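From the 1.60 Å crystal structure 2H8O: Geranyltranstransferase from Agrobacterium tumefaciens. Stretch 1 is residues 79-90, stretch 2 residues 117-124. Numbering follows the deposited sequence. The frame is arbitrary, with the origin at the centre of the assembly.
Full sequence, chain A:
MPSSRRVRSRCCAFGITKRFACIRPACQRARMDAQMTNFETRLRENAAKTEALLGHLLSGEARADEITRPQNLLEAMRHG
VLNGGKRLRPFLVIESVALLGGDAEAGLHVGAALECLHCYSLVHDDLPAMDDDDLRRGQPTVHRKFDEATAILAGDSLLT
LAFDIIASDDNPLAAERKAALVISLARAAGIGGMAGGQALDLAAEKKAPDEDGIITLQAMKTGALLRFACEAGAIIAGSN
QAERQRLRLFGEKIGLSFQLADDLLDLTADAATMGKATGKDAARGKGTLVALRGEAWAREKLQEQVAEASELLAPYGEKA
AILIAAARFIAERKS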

# COMPACT_ATOMS: atom_id res chain seq x y z
N HIS A 79 14.77 -5.85 -8.89
CA HIS A 79 14.53 -6.62 -10.11
C HIS A 79 13.17 -6.24 -10.69
O HIS A 79 13.02 -6.06 -11.90
CB HIS A 79 14.61 -8.12 -9.85
CG HIS A 79 14.64 -8.93 -11.12
ND1 HIS A 79 15.76 -9.00 -11.93
CD2 HIS A 79 13.68 -9.66 -11.74
CE1 HIS A 79 15.49 -9.76 -12.98
NE2 HIS A 79 14.24 -10.18 -12.88
N GLY A 80 12.17 -6.11 -9.83
CA GLY A 80 10.83 -5.74 -10.26
C GLY A 80 10.81 -4.37 -10.91
O GLY A 80 10.14 -4.15 -11.92
N VAL A 81 11.57 -3.44 -10.35
CA VAL A 81 11.69 -2.09 -10.91
C VAL A 81 12.50 -2.10 -12.22
O VAL A 81 12.12 -1.44 -13.19
CB VAL A 81 12.26 -1.11 -9.88
CG1 VAL A 81 12.53 0.25 -10.49
CG2 VAL A 81 11.28 -0.94 -8.72
N LEU A 82 13.57 -2.86 -12.27
CA LEU A 82 14.37 -3.00 -13.50
C LEU A 82 13.53 -3.41 -14.70
O LEU A 82 13.72 -2.89 -15.80
CB LEU A 82 15.48 -4.04 -13.28
CG LEU A 82 16.46 -4.13 -14.44
CD1 LEU A 82 17.30 -2.88 -14.50
CD2 LEU A 82 17.32 -5.37 -14.25
N ASN A 83 12.59 -4.32 -14.47
CA ASN A 83 11.71 -4.88 -15.52
C ASN A 83 10.47 -4.06 -15.87
O ASN A 83 9.63 -4.54 -16.64
CB ASN A 83 11.16 -6.25 -15.08
CG ASN A 83 12.19 -7.35 -15.03
OD1 ASN A 83 11.95 -8.40 -14.39
ND2 ASN A 83 13.33 -7.15 -15.69
N GLY A 84 10.33 -2.88 -15.28
CA GLY A 84 9.08 -2.12 -15.33
C GLY A 84 8.71 -1.41 -16.61
O GLY A 84 7.55 -0.99 -16.77
N GLY A 85 9.67 -1.29 -17.52
CA GLY A 85 9.41 -0.69 -18.84
C GLY A 85 9.96 0.70 -19.03
O GLY A 85 10.95 1.09 -18.42
N LYS A 86 9.28 1.47 -19.89
CA LYS A 86 9.82 2.71 -20.42
C LYS A 86 9.52 3.97 -19.59
O LYS A 86 9.91 5.08 -19.98
CB LYS A 86 9.30 2.90 -21.86
CG LYS A 86 9.73 1.79 -22.83
CD LYS A 86 11.20 1.42 -22.69
CE LYS A 86 11.75 0.71 -23.93
NZ LYS A 86 12.11 1.67 -25.02
N ARG A 87 8.87 3.81 -18.43
CA ARG A 87 8.68 4.89 -17.47
C ARG A 87 7.73 6.00 -17.98
O ARG A 87 7.87 7.16 -17.62
CB ARG A 87 10.01 5.50 -17.02
CG ARG A 87 11.11 4.49 -16.76
CD ARG A 87 10.78 3.44 -15.71
NE ARG A 87 11.93 2.58 -15.51
CZ ARG A 87 11.96 1.46 -14.79
NH1 ARG A 87 10.87 1.01 -14.18
NH2 ARG A 87 13.09 0.77 -14.72
N LEU A 88 6.71 5.61 -18.73
CA LEU A 88 5.69 6.57 -19.16
C LEU A 88 4.99 7.24 -17.99
O LEU A 88 4.66 8.43 -18.05
CB LEU A 88 4.66 5.88 -20.05
CG LEU A 88 3.52 6.76 -20.53
CD1 LEU A 88 4.05 7.89 -21.40
CD2 LEU A 88 2.46 5.94 -21.25
N ARG A 89 4.69 6.49 -16.94
CA ARG A 89 3.92 7.07 -15.83
C ARG A 89 4.71 8.21 -15.11
O ARG A 89 4.19 9.32 -14.96
CB ARG A 89 3.39 5.98 -14.90
CG ARG A 89 2.33 5.17 -15.62
CD ARG A 89 2.00 3.85 -14.96
NE ARG A 89 1.17 3.00 -15.82
CZ ARG A 89 1.61 2.32 -16.86
NH1 ARG A 89 2.91 2.35 -17.21
NH2 ARG A 89 0.78 1.59 -17.58
N PRO A 90 5.96 7.95 -14.69
CA PRO A 90 6.77 9.06 -14.20
C PRO A 90 6.94 10.22 -15.19
O PRO A 90 6.95 11.37 -14.79
CB PRO A 90 8.14 8.43 -13.91
CG PRO A 90 8.00 7.02 -14.07
CD PRO A 90 6.64 6.65 -14.53
N LEU A 117 4.67 1.70 -7.64
CA LEU A 117 3.34 1.07 -7.62
C LEU A 117 3.09 0.33 -8.95
O LEU A 117 2.64 -0.82 -8.95
CB LEU A 117 2.28 2.12 -7.29
CG LEU A 117 0.93 1.53 -6.82
CD1 LEU A 117 0.19 2.46 -5.84
CD2 LEU A 117 0.09 1.14 -8.01
N HIS A 118 3.34 1.00 -10.07
CA HIS A 118 3.22 0.31 -11.35
C HIS A 118 4.01 -1.02 -11.35
O HIS A 118 3.51 -2.06 -11.74
CB HIS A 118 3.70 1.23 -12.49
CG HIS A 118 3.84 0.53 -13.80
ND1 HIS A 118 2.77 -0.05 -14.46
CD2 HIS A 118 4.93 0.33 -14.58
CE1 HIS A 118 3.21 -0.59 -15.59
NE2 HIS A 118 4.52 -0.38 -15.68
N CYS A 119 5.25 -0.98 -10.90
CA CYS A 119 6.09 -2.16 -10.92
C CYS A 119 5.59 -3.24 -9.97
O CYS A 119 5.69 -4.43 -10.29
CB CYS A 119 7.54 -1.81 -10.63
SG CYS A 119 8.30 -0.82 -11.96
N TYR A 120 5.02 -2.87 -8.82
CA TYR A 120 4.47 -3.87 -7.92
C TYR A 120 3.37 -4.63 -8.64
O TYR A 120 3.23 -5.85 -8.49
CB TYR A 120 3.92 -3.24 -6.61
CG TYR A 120 2.40 -3.37 -6.40
CD1 TYR A 120 1.82 -4.57 -6.03
CD2 TYR A 120 1.58 -2.25 -6.52
CE1 TYR A 120 0.46 -4.69 -5.85
CE2 TYR A 120 0.22 -2.36 -6.34
CZ TYR A 120 -0.34 -3.57 -5.99
OH TYR A 120 -1.72 -3.72 -5.79
N SER A 121 2.55 -3.89 -9.40
CA SER A 121 1.41 -4.52 -10.04
C SER A 121 1.87 -5.59 -11.03
O SER A 121 1.21 -6.62 -11.18
CB SER A 121 0.52 -3.46 -10.70
OG SER A 121 1.03 -2.98 -11.93
N LEU A 122 3.01 -5.36 -11.68
CA LEU A 122 3.53 -6.31 -12.67
C LEU A 122 4.07 -7.55 -11.96
O LEU A 122 3.85 -8.68 -12.41
CB LEU A 122 4.64 -5.68 -13.50
CG LEU A 122 4.34 -4.36 -14.21
CD1 LEU A 122 5.59 -3.83 -14.92
CD2 LEU A 122 3.16 -4.48 -15.16
N VAL A 123 4.79 -7.34 -10.86
CA VAL A 123 5.33 -8.45 -10.08
C VAL A 123 4.22 -9.40 -9.63
O VAL A 123 4.33 -10.62 -9.78
CB VAL A 123 6.11 -7.94 -8.85
CG1 VAL A 123 6.56 -9.12 -7.92
CG2 VAL A 123 7.30 -7.12 -9.31
N HIS A 124 3.12 -8.84 -9.13
CA HIS A 124 2.00 -9.69 -8.76
C HIS A 124 1.28 -10.28 -9.96
O HIS A 124 0.91 -11.45 -9.94
CB HIS A 124 1.00 -8.94 -7.89
CG HIS A 124 1.38 -8.80 -6.44
ND1 HIS A 124 2.59 -9.15 -5.89
CD2 HIS A 124 0.66 -8.27 -5.43
CE1 HIS A 124 2.59 -8.83 -4.60
NE2 HIS A 124 1.42 -8.30 -4.30
O HOH W 1 7.85 -5.37 -12.51

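How does His-118 hold the turn of stretch 1? Stretch 2 is helical throughout, whereas stretch 1 leaves its helix near Asn-83 and enters another at Leu-88. The imidazole reaches the loop between them: His-118 NE2 donates a hydrogen bond to Gly-84 O at 3.3 Å, with an N-H...O angle of 136°, so the bond is somewhat bent. The carbonyl meets the ring at its edge, leaving a face free for Arg-89. That guanidinium lies flat on the imidazole, centres 3.8 Å apart and planes at 8°, so two delocalised, planar groups share a close stack.

Why does Cys-119 sit so deep in the contact? Here the CA atoms of the two stretches come nearest, with Cys-119 CA 5.3 Å from Gly-84 CA. Cys-119 SG lies 3.7 Å from Gly-84 CA and 3.8 Å from Val-81 CA. A CB on Gly-84 would fall 2.4 Å from Cys-119 SG, a clash, so the bare glycine makes the approach possible. Arg-87 NH1 comes within 3.9 Å of Cys-119 SG, at the edge of the guanidinium, while Arg-87 NH1 and NH2 each donate to Val-81 O at 2.9 Å, tying the loop back to the first helix.

Does water join the backbones as well? One water donates to Gly-80 O at 2.7 Å and to Cys-119 O at 3.2 Å from its oxygen, bridging two carbonyls that, both being acceptors, could not bond to each other.

What do Leu-122 and Val-123 add one turn later? Both supply apolar cover over glycine backbone: Leu-122 CD1 lies 3.9 Å from Gly-84 CA, and Val-123 CG2 lies 3.9 Å from Gly-80 CA. A CB on Gly-80 would fall 2.9 Å from Val-123 CG2, a clash.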